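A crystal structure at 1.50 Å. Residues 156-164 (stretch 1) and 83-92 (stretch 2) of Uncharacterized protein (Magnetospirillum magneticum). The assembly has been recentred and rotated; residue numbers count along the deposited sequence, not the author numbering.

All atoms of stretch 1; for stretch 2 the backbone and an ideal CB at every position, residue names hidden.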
# COMPACT_ATOMS: atom_id res chain seq x y z
N ARG A 156 6.28 -7.54 3.27
CA ARG A 156 6.99 -7.20 2.04
C ARG A 156 6.80 -5.69 1.71
O ARG A 156 7.77 -4.97 1.35
CB ARG A 156 6.47 -8.04 0.86
CG ARG A 156 7.27 -7.95 -0.37
CD ARG A 156 7.08 -9.20 -1.26
NE ARG A 156 5.75 -9.28 -1.83
CZ ARG A 156 4.79 -10.11 -1.43
NH1 ARG A 156 3.61 -10.07 -2.03
NH2 ARG A 156 4.98 -10.97 -0.42
N ILE A 157 5.58 -5.18 1.88
CA ILE A 157 5.31 -3.75 1.69
C ILE A 157 6.21 -2.92 2.59
O ILE A 157 6.77 -1.92 2.16
CB ILE A 157 3.83 -3.44 2.01
CG1 ILE A 157 2.97 -3.86 0.84
CG2 ILE A 157 3.63 -1.95 2.10
CD1 ILE A 157 1.50 -3.91 1.14
N LEU A 158 6.35 -3.36 3.83
CA LEU A 158 7.13 -2.63 4.80
C LEU A 158 8.61 -2.70 4.47
O LEU A 158 9.34 -1.74 4.71
CB LEU A 158 6.83 -3.13 6.20
CG LEU A 158 5.40 -2.88 6.72
CD1 LEU A 158 5.36 -3.35 8.13
CD2 LEU A 158 4.92 -1.41 6.64
N VAL A 159 9.06 -3.82 3.90
CA VAL A 159 10.43 -3.93 3.42
C VAL A 159 10.62 -2.97 2.21
O VAL A 159 11.63 -2.24 2.12
CB VAL A 159 10.78 -5.39 3.03
CG1 VAL A 159 11.99 -5.45 2.09
CG2 VAL A 159 11.03 -6.27 4.29
N GLU A 160 9.67 -2.96 1.29
CA GLU A 160 9.79 -2.12 0.09
C GLU A 160 9.92 -0.64 0.42
O GLU A 160 10.75 0.09 -0.17
CB GLU A 160 8.59 -2.30 -0.86
CG GLU A 160 8.52 -3.62 -1.60
CD GLU A 160 7.20 -3.78 -2.38
OE1 GLU A 160 6.12 -3.68 -1.76
OE2 GLU A 160 7.23 -4.01 -3.61
N VAL A 161 9.08 -0.17 1.34
CA VAL A 161 9.12 1.24 1.70
C VAL A 161 10.31 1.54 2.59
O VAL A 161 10.73 2.69 2.66
CB VAL A 161 7.81 1.78 2.32
CG1 VAL A 161 7.37 0.93 3.52
CG2 VAL A 161 8.02 3.33 2.71
N GLY A 162 10.86 0.52 3.24
CA GLY A 162 12.08 0.68 4.02
C GLY A 162 11.88 0.69 5.52
O GLY A 162 12.86 0.84 6.27
N TYR A 163 10.64 0.53 5.97
CA TYR A 163 10.39 0.42 7.42
C TYR A 163 11.10 -0.78 8.09
O TYR A 163 11.45 -0.71 9.28
CB TYR A 163 8.88 0.40 7.75
CG TYR A 163 8.16 1.75 7.91
CD1 TYR A 163 7.24 2.22 6.94
CD2 TYR A 163 8.34 2.53 9.07
CE1 TYR A 163 6.58 3.47 7.10
CE2 TYR A 163 7.66 3.77 9.24
CZ TYR A 163 6.78 4.23 8.26
OH TYR A 163 6.11 5.43 8.44
N ILE A 164 11.29 -1.88 7.36
CA ILE A 164 11.90 -3.12 7.87
C ILE A 164 13.13 -3.49 7.05
O ILE A 164 13.11 -3.44 5.82
CB ILE A 164 10.93 -4.34 7.82
CG1 ILE A 164 9.73 -4.12 8.73
CG2 ILE A 164 11.61 -5.66 8.26
CD1 ILE A 164 8.69 -5.17 8.59
N UNK A 83 12.57 6.55 -7.84
CA UNK A 83 12.27 5.30 -7.20
C UNK A 83 11.63 5.49 -5.81
O UNK A 83 10.57 4.91 -5.53
CB UNK A 83 13.55 4.47 -7.09
N UNK A 84 12.23 6.29 -4.95
CA UNK A 84 11.69 6.50 -3.60
C UNK A 84 10.40 7.33 -3.64
O UNK A 84 9.42 7.02 -2.94
CB UNK A 84 12.73 7.19 -2.72
N UNK A 85 10.36 8.36 -4.47
CA UNK A 85 9.15 9.18 -4.53
C UNK A 85 7.98 8.31 -5.02
O UNK A 85 6.91 8.30 -4.41
CB UNK A 85 9.35 10.39 -5.45
N UNK A 86 8.19 7.59 -6.12
CA UNK A 86 7.13 6.76 -6.72
C UNK A 86 6.68 5.66 -5.76
O UNK A 86 5.47 5.42 -5.61
CB UNK A 86 7.62 6.14 -8.03
N UNK A 87 7.62 4.98 -5.11
CA UNK A 87 7.21 3.88 -4.22
C UNK A 87 6.38 4.40 -3.04
O UNK A 87 5.40 3.78 -2.66
CB UNK A 87 8.44 3.13 -3.70
N UNK A 88 6.73 5.57 -2.54
CA UNK A 88 6.01 6.16 -1.42
C UNK A 88 4.60 6.59 -1.81
O UNK A 88 3.70 6.58 -0.99
CB UNK A 88 6.79 7.36 -0.87
N UNK A 89 4.45 7.04 -3.04
CA UNK A 89 3.14 7.43 -3.56
C UNK A 89 2.31 6.16 -3.68
O UNK A 89 1.10 6.11 -3.30
CB UNK A 89 3.25 8.15 -4.90
N UNK A 90 2.94 5.08 -4.17
CA UNK A 90 2.19 3.82 -4.22
C UNK A 90 1.81 3.38 -2.78
O UNK A 90 0.68 2.89 -2.53
CB UNK A 90 3.01 2.74 -4.92
N UNK A 91 2.73 3.56 -1.84
CA UNK A 91 2.47 3.25 -0.43
C UNK A 91 1.26 4.00 0.12
O UNK A 91 0.39 3.40 0.78
CB UNK A 91 3.70 3.58 0.41
N UNK A 92 1.11 5.25 -0.25
CA UNK A 92 0.03 6.07 0.28
C UNK A 92 -1.26 5.54 -0.29
O UNK A 92 -2.26 5.50 0.42
CB UNK A 92 0.22 7.55 -0.05

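Residues 83-92 are helical throughout, with phi between -53° and -71°, and their axis runs at 148° to that of helix 156-161, roughly antiparallel, with a closest approach of 10.5 Å. Backbone angles therefore suit most residues, and discrimination must come from CB direction and distance.

At 83 the ideal CB has nothing of stretch 1 within 5.5 Å, so the contact sets no preference. The residue is Thr 83; its nearest side-chain atom, CG2, is still 7.4 Å from Glu 160 O.

Position 84 points its CB sideways, so a short side chain would miss stretch 1. A long one could approach the end of the other helix, where Gly 162, with phi 105°, leaves helical angles. Lys, Arg or Gln could turn a donor toward Val 161 O, and Met would also reach; Glu would set a carboxylate against that carbonyl. Gln 84 has chi1 t and chi2 p, and its OE1 comes within 4.0 Å of Val 161 O; two oxygens at that distance make no hydrogen bond. OE1 instead accepts a weak bond from the side chain one turn on, at 88.

At 85 and 86 no stretch 1 atom lies within 5.5 Å of the ideal CB, leaving the choice open; they are Val 85 and Ala 86.

At 87 the CB points toward stretch 1, 5.2 Å from Glu 160 O, and the aliphatic start of the Glu 160 side chain lies beyond. A medium-sized apolar residue such as Ile, Leu, Val or Met would suit. Ile 87 has chi1 t and brings CD1 to 4.3 Å from Glu 160 CB.

Position 88 makes the closest CA register, its CA 6.6 Å from Val 161 CA, yet its CB is sideways. A flexible chain could graze that valine with its methylenes. Gln 88 does so, CG lying 4.5 Å from Val 161 CG2, while its NE2 donates the weak 2.9 Å bond to Gln 84 OE1.

Positions 89, 90 and 92 likewise have nothing within 5.5 Å of the ideal CB, so stretch 1 does not choose among side chains: Ala 89, Val 90 and Ala 92.

At 91 the CB points toward stretch 1, 4.9 Å from Val 161 CB. Beyond it, Ile 157, Val 161 and the Tyr 163 ring offer an apolar setting with room for a large side chain; Leu, Met or Phe would fit. Phe 91, chi1 t, has the largest covered area of either stretch, 95 Å². Val 161 CG1 sits over one ring face, 4.1 Å from the centroid and 12° off the normal, a CH-pi contact. Phe 91 CD1 lies 3.9 Å from Ile 157 CG2, and Phe 91 CE2 meets the Tyr 163 ring at its edge, 3.8 Å from Tyr 163 CE1.

Stretch 2 (83-92) TQVAIQAVFA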
# COMPACT_ATOMS: atom_id res chain seq x y z
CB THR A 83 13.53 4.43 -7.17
OG1 THR A 83 13.90 4.11 -8.52
CG2 THR A 83 13.25 3.12 -6.46
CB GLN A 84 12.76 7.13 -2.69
CG GLN A 84 12.31 7.40 -1.24
CD GLN A 84 12.47 6.19 -0.32
OE1 GLN A 84 11.50 5.45 -0.06
NE2 GLN A 84 13.69 5.98 0.18
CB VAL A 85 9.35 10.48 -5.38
CG1 VAL A 85 8.06 11.22 -5.52
CG2 VAL A 85 10.38 11.40 -4.73
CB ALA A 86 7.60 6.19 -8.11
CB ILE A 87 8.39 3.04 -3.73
CG1 ILE A 87 7.91 1.72 -3.15
CG2 ILE A 87 9.24 3.85 -2.77
CD1 ILE A 87 8.12 0.55 -4.06
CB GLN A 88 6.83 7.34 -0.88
CG GLN A 88 8.05 6.84 -0.07
CD GLN A 88 8.93 7.96 0.47
OE1 GLN A 88 8.65 9.14 0.25
NE2 GLN A 88 9.98 7.58 1.19
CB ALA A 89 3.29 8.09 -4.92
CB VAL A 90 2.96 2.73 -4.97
CG1 VAL A 90 2.09 1.48 -4.97
CG2 VAL A 90 3.22 3.20 -6.38
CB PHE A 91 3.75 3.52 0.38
CG PHE A 91 3.69 3.13 1.86
CD1 PHE A 91 3.18 1.89 2.33
CD2 PHE A 91 4.24 4.00 2.79
CE1 PHE A 91 3.25 1.62 3.72
CE2 PHE A 91 4.29 3.71 4.13
CZ PHE A 91 3.81 2.53 4.61
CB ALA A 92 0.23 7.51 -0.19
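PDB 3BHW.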